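Long-range contacts in ATP phosphoribosyltransferase (Thermotoga maritima, PDB 1O64), which probably catalyses the first step of histidine biosynthesis, joining ATP to 5-phosphoribose 1-diphosphate to give phosphoribosyl-ATP and diphosphate: residues 98-103 with 143-148; 104-109 with 123-128. All blocks are in the same frame, centred on the assembly; numbering follows the deposited sequence.

Contact 1 of 2, residues 98-103 with 143-148; sequences GIPEGE and SDLIVD
Leu145 and Ile99 meet through their terminal methyls, CD1 of Leu145 lying 3.7 Å from CD1 of Ile99, with the two side chains crossing at about a right angle. Ile99 turns its CG1 branch anti to its own carbonyl carbon (chi1 -56°), and this branch ends in the methyl that makes the contact. Ring atom CD of Pro100 faces Leu145 CD1, 4.0 Å away, while its CG packs 3.6 Å from CB of Asp144. No hydrogen bond links the two segments, which meet by van der Waals packing; the proline ring suits this, giving an apolar surface and no backbone N-H. Strand 145-150 runs between 81-94 and 104-108 in the mixed sheet, and residues 98-103 belong to the connection joining these two neighbours. Leu91 and Leu164, from strands 81-94 and 161-176, touch both Ile99 and Leu145, consistent with branched apolar side chains at this place. The carboxylate of Asp144 also lies alongside Pro100, OD2 3.8 Å from the proline CG; its OD1 forms a salt bridge with Arg105, which probably steadies the group. Just before it in the chain, Ser143 OG donates to Leu145 O at 2.8 Å, tilted 32° from the carbonyl plane.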
loop_
_atom_site.group_PDB
_atom_site.type_symbol
_atom_site.label_atom_id
_atom_site.label_comp_id
_atom_site.label_asym_id
_atom_site.label_seq_id
_atom_site.Cartn_x
_atom_site.Cartn_y
_atom_site.Cartn_z
ATOM N N GLY A 98 -22.276 14.661 -11.683
ATOM C CA GLY A 98 -22.283 15.454 -10.477
ATOM C C GLY A 98 -22.138 14.699 -9.170
ATOM O O GLY A 98 -21.686 13.558 -9.102
ATOM N N ILE A 99 -22.526 15.367 -8.087
ATOM C CA ILE A 99 -22.445 14.874 -6.725
ATOM C C ILE A 99 -23.783 14.348 -6.224
ATOM O O ILE A 99 -24.809 15.002 -6.397
ATOM C CB ILE A 99 -22.033 16.047 -5.792
ATOM C CG1 ILE A 99 -20.722 16.679 -6.248
ATOM C CG2 ILE A 99 -21.970 15.615 -4.341
ATOM C CD1 ILE A 99 -19.501 15.802 -6.126
ATOM N N PRO A 100 -23.771 13.210 -5.544
ATOM C CA PRO A 100 -24.976 12.617 -4.997
ATOM C C PRO A 100 -25.622 13.550 -3.981
ATOM O O PRO A 100 -24.909 14.256 -3.270
ATOM C CB PRO A 100 -24.514 11.322 -4.351
ATOM C CG PRO A 100 -23.176 11.035 -4.944
ATOM C CD PRO A 100 -22.576 12.380 -5.267
ATOM N N GLU A 101 -26.948 13.544 -3.916
ATOM C CA GLU A 101 -27.700 14.385 -3.003
ATOM C C GLU A 101 -27.622 13.904 -1.563
ATOM O O GLU A 101 -27.445 14.688 -0.628
ATOM C CB GLU A 101 -29.185 14.411 -3.425
ATOM C CG GLU A 101 -29.467 15.482 -4.470
ATOM C CD GLU A 101 -29.568 16.854 -3.820
ATOM O OE1 GLU A 101 -30.473 17.011 -2.965
ATOM O OE2 GLU A 101 -28.757 17.736 -4.151
ATOM N N GLY A 102 -27.816 12.601 -1.383
ATOM C CA GLY A 102 -27.771 12.014 -0.054
ATOM C C GLY A 102 -26.323 11.671 0.319
ATOM O O GLY A 102 -25.408 12.419 -0.002
ATOM N N GLU A 103 -26.179 10.572 1.035
ATOM C CA GLU A 103 -24.889 10.077 1.502
ATOM C C GLU A 103 -23.969 9.831 0.304
ATOM O O GLU A 103 -24.402 9.290 -0.714
ATOM C CB GLU A 103 -25.117 8.801 2.303
ATOM C CG GLU A 103 -23.889 8.089 2.813
ATOM C CD GLU A 103 -24.218 6.777 3.503
ATOM O OE1 GLU A 103 -24.260 6.779 4.753
ATOM O OE2 GLU A 103 -24.407 5.751 2.815
ATOM N N SER A 143 -18.306 2.849 -5.491
ATOM C CA SER A 143 -18.515 4.179 -4.923
ATOM C C SER A 143 -19.094 5.110 -5.984
ATOM O O SER A 143 -19.019 4.784 -7.170
ATOM C CB SER A 143 -17.170 4.799 -4.451
ATOM O OG SER A 143 -16.412 5.203 -5.596
ATOM N N ASP A 144 -19.547 6.263 -5.521
ATOM C CA ASP A 144 -20.040 7.321 -6.390
ATOM C C ASP A 144 -18.903 8.254 -6.830
ATOM O O ASP A 144 -18.916 8.853 -7.897
ATOM C CB ASP A 144 -21.024 8.217 -5.606
ATOM C CG ASP A 144 -22.122 7.406 -4.942
ATOM O OD1 ASP A 144 -22.736 6.613 -5.682
ATOM O OD2 ASP A 144 -22.321 7.554 -3.708
ATOM N N LEU A 145 -18.015 8.576 -5.885
ATOM C CA LEU A 145 -16.929 9.516 -6.142
ATOM C C LEU A 145 -15.619 8.915 -5.609
ATOM O O LEU A 145 -15.602 7.826 -5.067
ATOM C CB LEU A 145 -17.125 10.847 -5.390
ATOM C CG LEU A 145 -18.488 11.537 -5.515
ATOM C CD1 LEU A 145 -18.631 12.645 -4.487
ATOM C CD2 LEU A 145 -18.717 12.074 -6.925
ATOM N N ILE A 146 -14.513 9.598 -5.853
ATOM C CA ILE A 146 -13.238 9.169 -5.332
ATOM C C ILE A 146 -12.461 10.420 -4.879
ATOM O O ILE A 146 -12.831 11.502 -5.299
ATOM C CB ILE A 146 -12.314 8.426 -6.310
ATOM C CG1 ILE A 146 -11.911 9.322 -7.496
ATOM C CG2 ILE A 146 -12.959 7.125 -6.796
ATOM C CD1 ILE A 146 -10.933 8.630 -8.455
ATOM N N VAL A 147 -11.541 10.193 -3.951
ATOM C CA VAL A 147 -10.598 11.254 -3.581
ATOM C C VAL A 147 -9.215 10.643 -3.888
ATOM O O VAL A 147 -8.853 9.613 -3.309
ATOM C CB VAL A 147 -10.720 11.787 -2.185
ATOM C CG1 VAL A 147 -9.491 12.624 -1.788
ATOM C CG2 VAL A 147 -11.985 12.663 -2.047
ATOM N N ASP A 148 -8.508 11.252 -4.829
ATOM C CA ASP A 148 -7.214 10.668 -5.222
ATOM C C ASP A 148 -6.260 11.713 -5.743
ATOM O O ASP A 148 -6.587 12.885 -5.974
ATOM C CB ASP A 148 -7.522 9.606 -6.299
ATOM C CG ASP A 148 -6.409 8.588 -6.463
ATOM O OD1 ASP A 148 -5.512 8.480 -5.584
ATOM O OD2 ASP A 148 -6.413 7.883 -7.487
#

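Contact 2 of 2, residues 104-109 with 123-128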
loop_
_atom_site.group_PDB
_atom_site.type_symbol
_atom_site.label_atom_id
_atom_site.label_comp_id
_atom_site.label_asym_id
_atom_site.label_seq_id
_atom_site.Cartn_x
_atom_site.Cartn_y
_atom_site.Cartn_z
ATOM N N LYS A 104 -22.739 10.318 0.373
ATOM C CA LYS A 104 -21.811 10.142 -0.758
ATOM C C LYS A 104 -20.874 8.975 -0.516
ATOM O O LYS A 104 -20.248 8.903 0.541
ATOM C CB LYS A 104 -21.013 11.430 -0.960
ATOM C CG LYS A 104 -21.847 12.656 -1.267
ATOM C CD LYS A 104 -22.246 13.411 -0.001
ATOM C CE LYS A 104 -22.762 14.796 -0.376
ATOM N NZ LYS A 104 -24.177 14.742 -0.844
ATOM N N ARG A 105 -20.798 8.029 -1.435
ATOM C CA ARG A 105 -19.872 6.893 -1.282
ATOM C C ARG A 105 -18.546 7.285 -1.945
ATOM O O ARG A 105 -18.508 7.569 -3.133
ATOM C CB ARG A 105 -20.445 5.630 -1.899
ATOM C CG ARG A 105 -21.432 4.881 -0.994
ATOM C CD ARG A 105 -22.007 3.677 -1.745
ATOM N NE ARG A 105 -22.439 4.095 -3.075
ATOM C CZ ARG A 105 -22.386 3.344 -4.159
ATOM N NH1 ARG A 105 -22.786 3.847 -5.324
ATOM N NH2 ARG A 105 -21.953 2.096 -4.097
ATOM N N ILE A 106 -17.477 7.375 -1.164
ATOM C CA ILE A 106 -16.192 7.825 -1.721
ATOM C C ILE A 106 -15.092 6.802 -1.437
ATOM O O ILE A 106 -14.766 6.569 -0.261
ATOM C CB ILE A 106 -15.766 9.184 -1.116
ATOM C CG1 ILE A 106 -16.882 10.216 -1.157
ATOM C CG2 ILE A 106 -14.535 9.726 -1.861
ATOM C CD1 ILE A 106 -16.523 11.589 -0.629
ATOM N N ALA A 107 -14.519 6.245 -2.493
ATOM C CA ALA A 107 -13.407 5.302 -2.371
ATOM C C ALA A 107 -12.096 6.103 -2.381
ATOM O O ALA A 107 -11.994 7.109 -3.082
ATOM C CB ALA A 107 -13.377 4.305 -3.527
ATOM N N THR A 108 -11.107 5.649 -1.595
ATOM C CA THR A 108 -9.874 6.468 -1.571
ATOM C C THR A 108 -8.764 5.718 -0.885
ATOM O O THR A 108 -9.003 4.734 -0.177
ATOM C CB THR A 108 -10.205 7.785 -0.811
ATOM O OG1 THR A 108 -9.082 8.648 -0.733
ATOM C CG2 THR A 108 -10.667 7.470 0.619
ATOM N N LYS A 109 -7.525 6.128 -1.115
ATOM C CA LYS A 109 -6.376 5.577 -0.413
ATOM C C LYS A 109 -6.122 6.483 0.807
ATOM O O LYS A 109 -5.289 6.203 1.671
ATOM C CB LYS A 109 -5.090 5.680 -1.261
ATOM C CG LYS A 109 -5.136 4.922 -2.560
ATOM C CD LYS A 109 -3.742 4.661 -3.093
ATOM C CE LYS A 109 -3.185 5.895 -3.779
ATOM N NZ LYS A 109 -2.174 5.505 -4.811
ATOM N N TRP A 123 -20.987 17.084 4.767
ATOM C CA TRP A 123 -21.514 16.023 3.945
ATOM C C TRP A 123 -21.647 14.725 4.746
ATOM O O TRP A 123 -20.942 14.488 5.715
ATOM C CB TRP A 123 -20.621 15.690 2.752
ATOM C CG TRP A 123 -20.672 16.593 1.572
ATOM C CD1 TRP A 123 -21.466 17.686 1.387
ATOM C CD2 TRP A 123 -19.890 16.467 0.370
ATOM N NE1 TRP A 123 -21.227 18.254 0.168
ATOM C CE2 TRP A 123 -20.264 17.520 -0.484
ATOM C CE3 TRP A 123 -18.922 15.554 -0.062
ATOM C CZ2 TRP A 123 -19.700 17.705 -1.744
ATOM C CZ3 TRP A 123 -18.352 15.741 -1.305
ATOM C CH2 TRP A 123 -18.741 16.800 -2.134
ATOM N N HIS A 124 -22.563 13.896 4.271
ATOM C CA HIS A 124 -22.714 12.559 4.867
ATOM C C HIS A 124 -21.946 11.648 3.900
ATOM O O HIS A 124 -22.288 11.598 2.718
ATOM C CB HIS A 124 -24.171 12.194 5.040
ATOM C CG HIS A 124 -24.739 12.679 6.349
ATOM N ND1 HIS A 124 -24.757 11.884 7.475
ATOM C CD2 HIS A 124 -25.289 13.855 6.715
ATOM C CE1 HIS A 124 -25.303 12.544 8.479
ATOM N NE2 HIS A 124 -25.634 13.744 8.045
ATOM N N CYS A 125 -20.825 11.099 4.341
ATOM C CA CYS A 125 -20.026 10.263 3.459
ATOM C C CYS A 125 -19.831 8.856 3.995
ATOM O O CYS A 125 -19.809 8.615 5.195
ATOM C CB CYS A 125 -18.615 10.864 3.268
ATOM S SG CYS A 125 -18.632 12.492 2.507
ATOM N N ARG A 126 -19.677 7.940 3.065
ATOM C CA ARG A 126 -19.379 6.550 3.399
ATOM C C ARG A 126 -18.029 6.277 2.693
ATOM O O ARG A 126 -17.998 6.319 1.467
ATOM C CB ARG A 126 -20.455 5.601 2.936
ATOM C CG ARG A 126 -20.402 4.263 3.680
ATOM C CD ARG A 126 -21.742 4.020 4.372
ATOM N NE ARG A 126 -21.560 3.179 5.553
ATOM C CZ ARG A 126 -20.919 3.553 6.655
ATOM N NH1 ARG A 126 -20.385 4.765 6.752
ATOM N NH2 ARG A 126 -20.833 2.687 7.658
ATOM N N ILE A 127 -16.983 6.217 3.493
ATOM C CA ILE A 127 -15.624 6.108 2.977
ATOM C C ILE A 127 -15.121 4.703 2.804
ATOM O O ILE A 127 -15.032 3.927 3.745
ATOM C CB ILE A 127 -14.675 6.923 3.909
ATOM C CG1 ILE A 127 -15.147 8.373 3.885
ATOM C CG2 ILE A 127 -13.232 6.789 3.449
ATOM C CD1 ILE A 127 -14.440 9.363 4.771
ATOM N N ILE A 128 -14.732 4.346 1.590
ATOM C CA ILE A 128 -14.224 2.997 1.291
ATOM C C ILE A 128 -12.734 3.051 0.993
ATOM O O ILE A 128 -12.341 3.507 -0.080
ATOM C CB ILE A 128 -14.962 2.442 0.060
ATOM C CG1 ILE A 128 -16.478 2.440 0.303
ATOM C CG2 ILE A 128 -14.483 1.046 -0.302
ATOM C CD1 ILE A 128 -17.272 2.831 -0.933
#
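Lys104 and Trp123 make the one aromatic contact between the segments. The lysine chain, bent at chi2 (91°) and chi4, crosses the indole at about a right angle and lays CE over its five-membered ring, 3.4 Å from the centroid, a CH-pi contact. NZ stands 4.5 Å from the same centroid and only 6° off the ring normal, a cation-pi geometry; the ammonium also donates to the carbonyls of Pro100 and Gly102, so a long flexible lysine serves ring and loop together. Backbone hydrogen bonds run the length of the pair. Lys104 N donates to His124 O (2.7 Å), Arg126 N to Lys104 O (2.8 Å) and Ile106 N to Arg126 O (2.9 Å), and two more through Ile128 continue the parallel pattern. Apolar contacts lie on the face carrying Ile106 and Ile127: Ile106 CD1 touches Cys125 SG at 3.9 Å, and Thr108 CG2 lies 3.9 Å from Ile127 CG2. Helix 111-120 covers this face, and Cys125 is tied to its Cys118 by a disulfide. On the other face, small Ala107 lies beside Ile128, which packs on Thr52 of the second subunit. Strand 104-108, helix 111-120 and strand 125-129 thus form a classic beta-alpha-beta crossover unit.

Overall arrangement
The two contacts lie side by side, their centres about 7 Å apart, on the same side of the chain's centre. Along the sequence, 98-103 leads directly into 104-109, then comes 123-128 and finally 143-148, so contact 2 falls wholly between the two halves of contact 1. In the sheet the order is 145-150, 104-108, 125-129, all parallel, which makes strand 104-108 the element common to both neighbourhoods. Its backbone pairing with strand 145-150 and a probable hydrogen bond between Thr108 OG1 and Val147 O (2.8 Å) stitch them together. Contact 1 sets loop 98-103 against strand 145-150, and together the two contacts build one end of the mixed sheet, with 125-129 as its outermost strand within this chain.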